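Local atomic coordinates of inactive glucansucrase (Lactobacillus reuteri, PDB entry 5JBD), a protein that belongs to glycosyl hydrolase family 70, is built around a TIM barrel, and is represented here by an inactive form carrying a calcium ion. Residues Ser387-His392 and Ala448-Leu453; Val463-Leu468 and Met651-Phe656; His669-Ile674 and Phe689-Ala694. One frame throughout, in Å; residues are numbered along the deposited sequence.

Interaction 1 (Ser387-His392 and Ala448-Leu453); sequences SFVTNH and AQYAIL
V389 presses its branched side chain against Y450 and the adjoining turn of helix 446-455, where strand 385-388 of the TIM barrel gives way to the loop that follows it. The helix lies on the path from this strand to its parallel neighbour 460-464, within a beta-alpha-beta crossover, and it packs against the outside of the barrel wall. CB of V389 comes over one face of the Y450 ring, 3.7 Å from CE2. From there the two methyl groups diverge. CG1 of V389, anti to the backbone N (chi1 170°), also lies 3.7 Å from CE2 of Y450, and it meets OE1 of Q449 as well. CG2 sits above the middle of the ring in a CH-pi contact, 3.9 Å from the Y450 centroid and only 6° off its normal. The same CG2 touches the backbone O of Q449 and lies 3.9 Å from CB of L453, so one methyl bridges ring and helix backbone. L453 carries the contact back along the strand: its CD1 approaches S387 OG at 3.4 Å and also meets F388 N. The hydroxyl of S387 has its polar partner in T459, and NE2 of Q449 is hydrogen-bonded to Y444 O. Polar chemistry collects at the far end of Y450, whose OH is hydrogen-bonded to D467 and to the backbone N of Y464. D467 also bonds T390 OG1, so its carboxylate joins the two segments, and a water makes a second bridge between the same residues. This water accepts a hydrogen bond from T390 N at 2.9 Å and gives one to Y450 OH, also at 2.9 Å.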
# COMPACT_ATOMS: atom_id res chain seq x y z
N SER A 387 -11.40 -4.96 -13.00
CA SER A 387 -10.65 -4.10 -13.91
C SER A 387 -10.90 -2.66 -13.52
O SER A 387 -11.88 -2.36 -12.83
CB SER A 387 -11.05 -4.35 -15.38
OG SER A 387 -12.46 -4.22 -15.56
N PHE A 388 -10.05 -1.76 -13.99
CA PHE A 388 -10.14 -0.36 -13.62
C PHE A 388 -9.53 0.56 -14.67
O PHE A 388 -8.64 0.16 -15.42
CB PHE A 388 -9.43 -0.15 -12.26
CG PHE A 388 -7.98 -0.52 -12.31
CD1 PHE A 388 -7.59 -1.86 -12.21
CD2 PHE A 388 -7.01 0.44 -12.53
CE1 PHE A 388 -6.26 -2.23 -12.29
CE2 PHE A 388 -5.67 0.08 -12.62
CZ PHE A 388 -5.30 -1.24 -12.49
N VAL A 389 -10.01 1.81 -14.66
CA VAL A 389 -9.41 2.95 -15.38
C VAL A 389 -8.37 3.66 -14.49
O VAL A 389 -7.32 4.10 -14.98
CB VAL A 389 -10.51 3.95 -15.82
CG1 VAL A 389 -9.91 5.26 -16.35
CG2 VAL A 389 -11.41 3.31 -16.88
N THR A 390 -8.69 3.80 -13.20
CA THR A 390 -7.76 4.43 -12.25
C THR A 390 -7.85 3.73 -10.89
O THR A 390 -8.90 3.21 -10.53
CB THR A 390 -8.08 5.94 -12.04
OG1 THR A 390 -8.50 6.54 -13.28
CG2 THR A 390 -6.85 6.69 -11.51
N ASN A 391 -6.74 3.72 -10.15
CA ASN A 391 -6.79 3.46 -8.72
C ASN A 391 -5.86 4.44 -7.98
O ASN A 391 -5.17 5.27 -8.60
CB ASN A 391 -6.48 1.99 -8.40
CG ASN A 391 -5.08 1.57 -8.79
OD1 ASN A 391 -4.11 2.31 -8.59
ND2 ASN A 391 -4.96 0.35 -9.34
N HIS A 392 -5.86 4.37 -6.66
CA HIS A 392 -5.09 5.32 -5.82
C HIS A 392 -3.58 5.33 -6.13
O HIS A 392 -2.95 6.39 -6.12
CB HIS A 392 -5.32 5.05 -4.33
CG HIS A 392 -4.83 3.72 -3.87
ND1 HIS A 392 -5.57 2.56 -4.01
CD2 HIS A 392 -3.65 3.34 -3.34
CE1 HIS A 392 -4.88 1.54 -3.55
NE2 HIS A 392 -3.71 1.99 -3.13
N ALA A 448 -14.06 7.97 -22.50
CA ALA A 448 -14.01 6.77 -23.35
C ALA A 448 -13.38 5.56 -22.63
O ALA A 448 -13.82 4.42 -22.84
CB ALA A 448 -13.28 7.07 -24.67
N GLN A 449 -12.35 5.79 -21.82
CA GLN A 449 -11.77 4.71 -21.04
C GLN A 449 -12.86 4.07 -20.17
O GLN A 449 -12.99 2.84 -20.15
CB GLN A 449 -10.59 5.17 -20.19
CG GLN A 449 -9.36 5.49 -21.02
CD GLN A 449 -8.14 5.85 -20.19
OE1 GLN A 449 -7.69 5.06 -19.35
NE2 GLN A 449 -7.58 7.03 -20.43
N TYR A 450 -13.66 4.91 -19.50
CA TYR A 450 -14.78 4.41 -18.70
C TYR A 450 -15.90 3.76 -19.52
O TYR A 450 -16.54 2.80 -19.07
CB TYR A 450 -15.36 5.51 -17.78
CG TYR A 450 -14.68 5.58 -16.44
CD1 TYR A 450 -14.99 4.65 -15.44
CD2 TYR A 450 -13.69 6.53 -16.17
CE1 TYR A 450 -14.35 4.69 -14.21
CE2 TYR A 450 -13.04 6.57 -14.94
CZ TYR A 450 -13.38 5.66 -13.96
OH TYR A 450 -12.75 5.67 -12.74
N ALA A 451 -16.17 4.30 -20.71
CA ALA A 451 -17.21 3.73 -21.57
C ALA A 451 -16.87 2.29 -21.97
O ALA A 451 -17.75 1.43 -22.02
CB ALA A 451 -17.42 4.57 -22.81
N ILE A 452 -15.58 2.03 -22.23
CA ILE A 452 -15.09 0.69 -22.50
C ILE A 452 -15.17 -0.17 -21.23
O ILE A 452 -15.76 -1.27 -21.25
CB ILE A 452 -13.63 0.71 -23.06
CG1 ILE A 452 -13.57 1.36 -24.45
CG2 ILE A 452 -13.01 -0.69 -23.07
CD1 ILE A 452 -14.23 0.56 -25.57
N LEU A 453 -14.60 0.33 -20.13
CA LEU A 453 -14.59 -0.40 -18.87
C LEU A 453 -16.01 -0.84 -18.44
O LEU A 453 -16.22 -1.98 -18.04
CB LEU A 453 -13.97 0.43 -17.74
CG LEU A 453 -13.61 -0.40 -16.50
CD1 LEU A 453 -12.22 -0.99 -16.63
CD2 LEU A 453 -13.70 0.43 -15.22
O HOH W 1 -11.41 3.13 -12.55

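Interaction 2 (Val463-Leu468 and Met651-Phe656); sequences VYYGDL and MIYEDF
V463 straddles Y653 in a parallel ladder: V463 N donates to I652 O at 2.9 Å, and V463 O accepts from E654 N at 2.9 Å. A more bent bond, 137° at the hydrogen, runs from Y465 N to E654 O at 3.0 Å. On the V463-Y653 face, V463 CG2 touches M651 SD, 4.0 Å away, which an extended chi2 carries there, while V463 CB lies against Y653 CD1. L468, from the short helix beyond the strand, brings CD1 to 3.7 Å from Y653 CE1. These are neighbouring strands of the TIM barrel, 460-464 and 652-654, although the chain between them makes a long excursion through a separate antiparallel sheet. Y653 OH meets the edge of the Y465 ring in its plane, 3.4 Å from CD1, and Y465 OH in turn is hydrogen-bonded to M476 N. On the face carrying Y464 and E654, the extended E654 side chain (CG anti to the backbone N, chi1 180°) lays OE1 3.3 Å from Y464 CD1, carboxylate and ring planes turned 60° apart. E654 OE2 is hydrogen-bonded to H392 ND1. F656 O, buried without a polar partner in the model, lies 3.4 Å from Y464 CE1.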
# COMPACT_ATOMS: atom_id res chain seq x y z
N VAL A 463 -14.73 1.61 -10.29
CA VAL A 463 -14.69 3.07 -10.49
C VAL A 463 -13.84 3.70 -9.37
O VAL A 463 -13.81 3.19 -8.23
CB VAL A 463 -16.12 3.64 -10.49
CG1 VAL A 463 -16.10 5.16 -10.61
CG2 VAL A 463 -16.96 3.02 -11.60
N TYR A 464 -13.13 4.79 -9.68
CA TYR A 464 -12.23 5.48 -8.73
C TYR A 464 -12.85 6.76 -8.18
O TYR A 464 -13.28 7.62 -8.96
CB TYR A 464 -10.92 5.84 -9.41
CG TYR A 464 -9.87 6.54 -8.54
CD1 TYR A 464 -9.48 6.01 -7.32
CD2 TYR A 464 -9.26 7.72 -8.97
CE1 TYR A 464 -8.51 6.64 -6.54
CE2 TYR A 464 -8.28 8.35 -8.22
CZ TYR A 464 -7.92 7.82 -6.99
OH TYR A 464 -6.94 8.45 -6.25
N TYR A 465 -12.85 6.89 -6.85
CA TYR A 465 -13.31 8.11 -6.16
C TYR A 465 -12.82 9.40 -6.81
O TYR A 465 -13.61 10.33 -7.03
CB TYR A 465 -12.88 8.10 -4.69
CG TYR A 465 -13.00 9.45 -3.99
CD1 TYR A 465 -14.25 10.03 -3.78
CD2 TYR A 465 -11.87 10.14 -3.53
CE1 TYR A 465 -14.39 11.27 -3.15
CE2 TYR A 465 -11.99 11.38 -2.89
CZ TYR A 465 -13.25 11.93 -2.70
OH TYR A 465 -13.41 13.14 -2.07
N GLY A 466 -11.52 9.47 -7.09
CA GLY A 466 -10.90 10.66 -7.69
C GLY A 466 -11.26 11.00 -9.15
O GLY A 466 -10.83 12.05 -9.66
N ASP A 467 -11.98 10.11 -9.83
CA ASP A 467 -12.51 10.39 -11.16
C ASP A 467 -13.92 10.98 -11.08
O ASP A 467 -14.38 11.61 -12.04
CB ASP A 467 -12.49 9.13 -12.04
CG ASP A 467 -11.07 8.70 -12.42
OD1 ASP A 467 -10.18 9.57 -12.49
OD2 ASP A 467 -10.84 7.48 -12.65
N LEU A 468 -14.59 10.82 -9.94
CA LEU A 468 -15.89 11.48 -9.68
C LEU A 468 -15.76 12.78 -8.90
O LEU A 468 -16.59 13.67 -9.08
CB LEU A 468 -16.85 10.54 -8.94
CG LEU A 468 -17.24 9.22 -9.63
CD1 LEU A 468 -18.31 8.50 -8.82
CD2 LEU A 468 -17.74 9.47 -11.05
N MET A 651 -20.42 -4.09 -9.61
CA MET A 651 -19.53 -2.97 -9.85
C MET A 651 -18.94 -2.49 -8.52
O MET A 651 -19.68 -2.22 -7.56
CB MET A 651 -20.27 -1.82 -10.54
CG MET A 651 -19.42 -0.57 -10.71
SD MET A 651 -20.13 0.61 -11.87
CE MET A 651 -21.52 1.16 -10.94
N ILE A 652 -17.61 -2.38 -8.50
CA ILE A 652 -16.84 -1.97 -7.35
C ILE A 652 -16.62 -0.44 -7.39
O ILE A 652 -16.52 0.14 -8.47
CB ILE A 652 -15.48 -2.70 -7.30
CG1 ILE A 652 -15.71 -4.21 -7.08
CG2 ILE A 652 -14.59 -2.15 -6.18
CD1 ILE A 652 -14.54 -5.08 -7.47
N TYR A 653 -16.58 0.19 -6.21
CA TYR A 653 -16.22 1.61 -6.07
C TYR A 653 -15.08 1.77 -5.06
O TYR A 653 -15.23 1.36 -3.91
CB TYR A 653 -17.43 2.41 -5.63
CG TYR A 653 -17.21 3.90 -5.48
CD1 TYR A 653 -16.90 4.69 -6.58
CD2 TYR A 653 -17.35 4.53 -4.24
CE1 TYR A 653 -16.73 6.06 -6.46
CE2 TYR A 653 -17.16 5.90 -4.10
CZ TYR A 653 -16.86 6.67 -5.21
OH TYR A 653 -16.69 8.03 -5.07
N GLU A 654 -13.94 2.30 -5.51
CA GLU A 654 -12.82 2.60 -4.63
C GLU A 654 -13.14 3.93 -3.94
O GLU A 654 -13.26 4.95 -4.61
CB GLU A 654 -11.47 2.72 -5.38
CG GLU A 654 -10.32 3.05 -4.43
CD GLU A 654 -8.92 2.99 -5.03
OE1 GLU A 654 -8.76 2.96 -6.25
OE2 GLU A 654 -7.97 2.98 -4.24
N ASP A 655 -13.27 3.91 -2.62
CA ASP A 655 -13.83 5.06 -1.89
C ASP A 655 -12.84 6.14 -1.44
O ASP A 655 -13.25 7.09 -0.77
CB ASP A 655 -14.67 4.57 -0.69
CG ASP A 655 -13.88 4.41 0.59
OD1 ASP A 655 -12.63 4.24 0.57
OD2 ASP A 655 -14.54 4.45 1.66
N PHE A 656 -11.56 6.00 -1.77
CA PHE A 656 -10.55 6.89 -1.22
C PHE A 656 -9.46 7.25 -2.21
O PHE A 656 -9.32 6.61 -3.27
CB PHE A 656 -9.91 6.27 0.02
CG PHE A 656 -8.95 5.14 -0.26
CD1 PHE A 656 -9.42 3.87 -0.55
CD2 PHE A 656 -7.57 5.34 -0.20
CE1 PHE A 656 -8.54 2.82 -0.80
CE2 PHE A 656 -6.69 4.30 -0.46
CZ PHE A 656 -7.17 3.03 -0.75

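Interaction 3 (His669-Ile674 and Phe689-Ala694)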
# COMPACT_ATOMS: atom_id res chain seq x y z
N HIS A 669 -15.85 13.98 8.17
CA HIS A 669 -15.29 12.64 8.21
C HIS A 669 -15.86 11.85 7.04
O HIS A 669 -17.07 11.81 6.85
CB HIS A 669 -15.66 11.91 9.51
CG HIS A 669 -14.93 12.40 10.72
ND1 HIS A 669 -15.01 11.76 11.94
CD2 HIS A 669 -14.11 13.46 10.91
CE1 HIS A 669 -14.26 12.39 12.82
NE2 HIS A 669 -13.70 13.42 12.22
N ALA A 670 -14.99 11.21 6.27
CA ALA A 670 -15.45 10.42 5.13
C ALA A 670 -16.55 9.43 5.53
O ALA A 670 -17.53 9.26 4.81
CB ALA A 670 -14.27 9.69 4.47
N TYR A 671 -16.41 8.80 6.71
CA TYR A 671 -17.42 7.84 7.16
C TYR A 671 -18.80 8.47 7.24
O TYR A 671 -19.78 7.88 6.77
CB TYR A 671 -17.03 7.17 8.49
CG TYR A 671 -15.80 6.26 8.45
CD1 TYR A 671 -15.43 5.57 7.30
CD2 TYR A 671 -15.00 6.10 9.58
CE1 TYR A 671 -14.29 4.78 7.26
CE2 TYR A 671 -13.88 5.29 9.56
CZ TYR A 671 -13.54 4.62 8.39
OH TYR A 671 -12.42 3.82 8.35
N ASN A 672 -18.88 9.68 7.77
CA ASN A 672 -20.17 10.37 7.90
C ASN A 672 -20.73 10.84 6.57
O ASN A 672 -21.94 10.72 6.31
CB ASN A 672 -20.06 11.52 8.91
CG ASN A 672 -19.73 11.03 10.32
OD1 ASN A 672 -20.05 9.88 10.67
ND2 ASN A 672 -19.07 11.85 11.10
N VAL A 673 -19.86 11.36 5.71
CA VAL A 673 -20.26 11.78 4.37
C VAL A 673 -20.77 10.57 3.57
O VAL A 673 -21.81 10.65 2.92
CB VAL A 673 -19.11 12.51 3.62
CG1 VAL A 673 -19.54 12.89 2.21
CG2 VAL A 673 -18.66 13.74 4.41
N ILE A 674 -20.07 9.44 3.66
CA ILE A 674 -20.48 8.20 2.95
C ILE A 674 -21.88 7.74 3.40
O ILE A 674 -22.75 7.47 2.57
CB ILE A 674 -19.43 7.08 3.09
CG1 ILE A 674 -18.15 7.44 2.33
CG2 ILE A 674 -19.96 5.74 2.57
CD1 ILE A 674 -16.90 6.69 2.76
N PHE A 689 -18.64 -1.89 -2.26
CA PHE A 689 -18.00 -0.65 -1.79
C PHE A 689 -16.65 -1.00 -1.16
O PHE A 689 -16.60 -1.63 -0.09
CB PHE A 689 -18.94 0.04 -0.79
CG PHE A 689 -18.70 1.53 -0.63
CD1 PHE A 689 -17.86 2.01 0.36
CD2 PHE A 689 -19.35 2.45 -1.45
CE1 PHE A 689 -17.65 3.37 0.52
CE2 PHE A 689 -19.15 3.82 -1.29
CZ PHE A 689 -18.30 4.28 -0.31
N TRP A 690 -15.57 -0.62 -1.83
CA TRP A 690 -14.21 -0.85 -1.35
C TRP A 690 -13.84 0.31 -0.42
O TRP A 690 -13.69 1.47 -0.85
CB TRP A 690 -13.23 -1.03 -2.52
CG TRP A 690 -11.76 -0.92 -2.27
CD1 TRP A 690 -11.10 -0.98 -1.07
CD2 TRP A 690 -10.74 -0.72 -3.26
NE1 TRP A 690 -9.75 -0.83 -1.25
CE2 TRP A 690 -9.50 -0.66 -2.59
CE3 TRP A 690 -10.76 -0.58 -4.65
CZ2 TRP A 690 -8.28 -0.46 -3.26
CZ3 TRP A 690 -9.56 -0.39 -5.32
CH2 TRP A 690 -8.34 -0.35 -4.63
N MET A 691 -13.68 -0.02 0.86
CA MET A 691 -13.29 0.95 1.89
C MET A 691 -11.78 0.92 2.12
O MET A 691 -11.15 -0.13 2.12
CB MET A 691 -14.03 0.68 3.20
CG MET A 691 -15.54 0.72 3.02
SD MET A 691 -16.52 1.19 4.46
CE MET A 691 -16.05 2.91 4.55
N ALA A 692 -11.24 2.12 2.33
CA ALA A 692 -9.82 2.29 2.62
C ALA A 692 -9.37 1.43 3.79
O ALA A 692 -10.18 1.11 4.66
CB ALA A 692 -9.54 3.76 2.93
N PRO A 693 -8.08 1.05 3.82
CA PRO A 693 -7.59 0.38 5.01
C PRO A 693 -7.83 1.28 6.23
O PRO A 693 -7.38 2.43 6.25
CB PRO A 693 -6.08 0.21 4.73
CG PRO A 693 -5.77 1.31 3.76
CD PRO A 693 -6.98 1.37 2.89
N ALA A 694 -8.56 0.77 7.21
CA ALA A 694 -9.16 1.59 8.25
C ALA A 694 -8.31 1.66 9.52
O ALA A 694 -8.70 2.31 10.49
CB ALA A 694 -10.55 1.07 8.55
O HOH W 2 -12.10 3.22 5.53
O HOH W 3 -10.77 4.03 10.46
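I674 and Y671, one helical turn apart, face F689, M691 and A694 where a barrel strand meets the helix outside it. Helix 670-676 belongs to the beta-alpha-beta crossover that joins TIM-barrel strands 652-654 and 688-691; the axes of 670-674 and 689-691 run nearly antiparallel (167°) and come within 12.5 Å. Side chains span that distance. I674 points its CG2 branch, anti to the backbone N, at the far end of the F689 ring, where it comes 3.6 Å from CZ; its CG1 and CD1 extend the touch across CZ and CE1. The F689 ring meets CG of M691 in its own plane, while F681 stacks edge-to-face against it. M691 reaches outward to the helix. Its chain is bent at chi3 (69°), which brings the CE methyl within touch of both helix residues, 3.7 Å from Y671 CE1 and 4.3 Å from I674 CD1. L730 of helix 727-739 packs against both Y671 and M691. The Y671 ring runs past M691 toward the loop beyond the strand. Its oxygen closes on A694, with OH 3.3 Å from CB, yet no direct hydrogen bond crosses the contact. Instead two waters lie near the ring plane at the hydroxyl and link it to the loop backbone. One gives hydrogen bonds to Y671 OH, at 2.9 Å, and to A692 O. The other accepts a hydrogen bond from Y671 OH at 2.7 Å and gives one of its own to A694 O, also at 2.7 Å.

How the interactions relate
All three contacts are buried and reach one parallel barrel sheet, but they hold different layers of it. Interaction 2 lies within the wall, strand to strand, and is the one with direct hydrogen bonds between its segments. Interactions 1 and 3 attach outer helices to the wall through apolar side chains, with water bridging a tyrosine hydroxyl to loop backbone in each. Interaction 2 adjoins both: strand 460-464 is next to 385-388, with D467 hydrogen-bonded to T390, and strand 652-654 is next to 688-691, where W690 N and O bond to Y653 and D655. Interactions 1 and 3 lie about 21 Å apart between centres, meeting at H392 and W690.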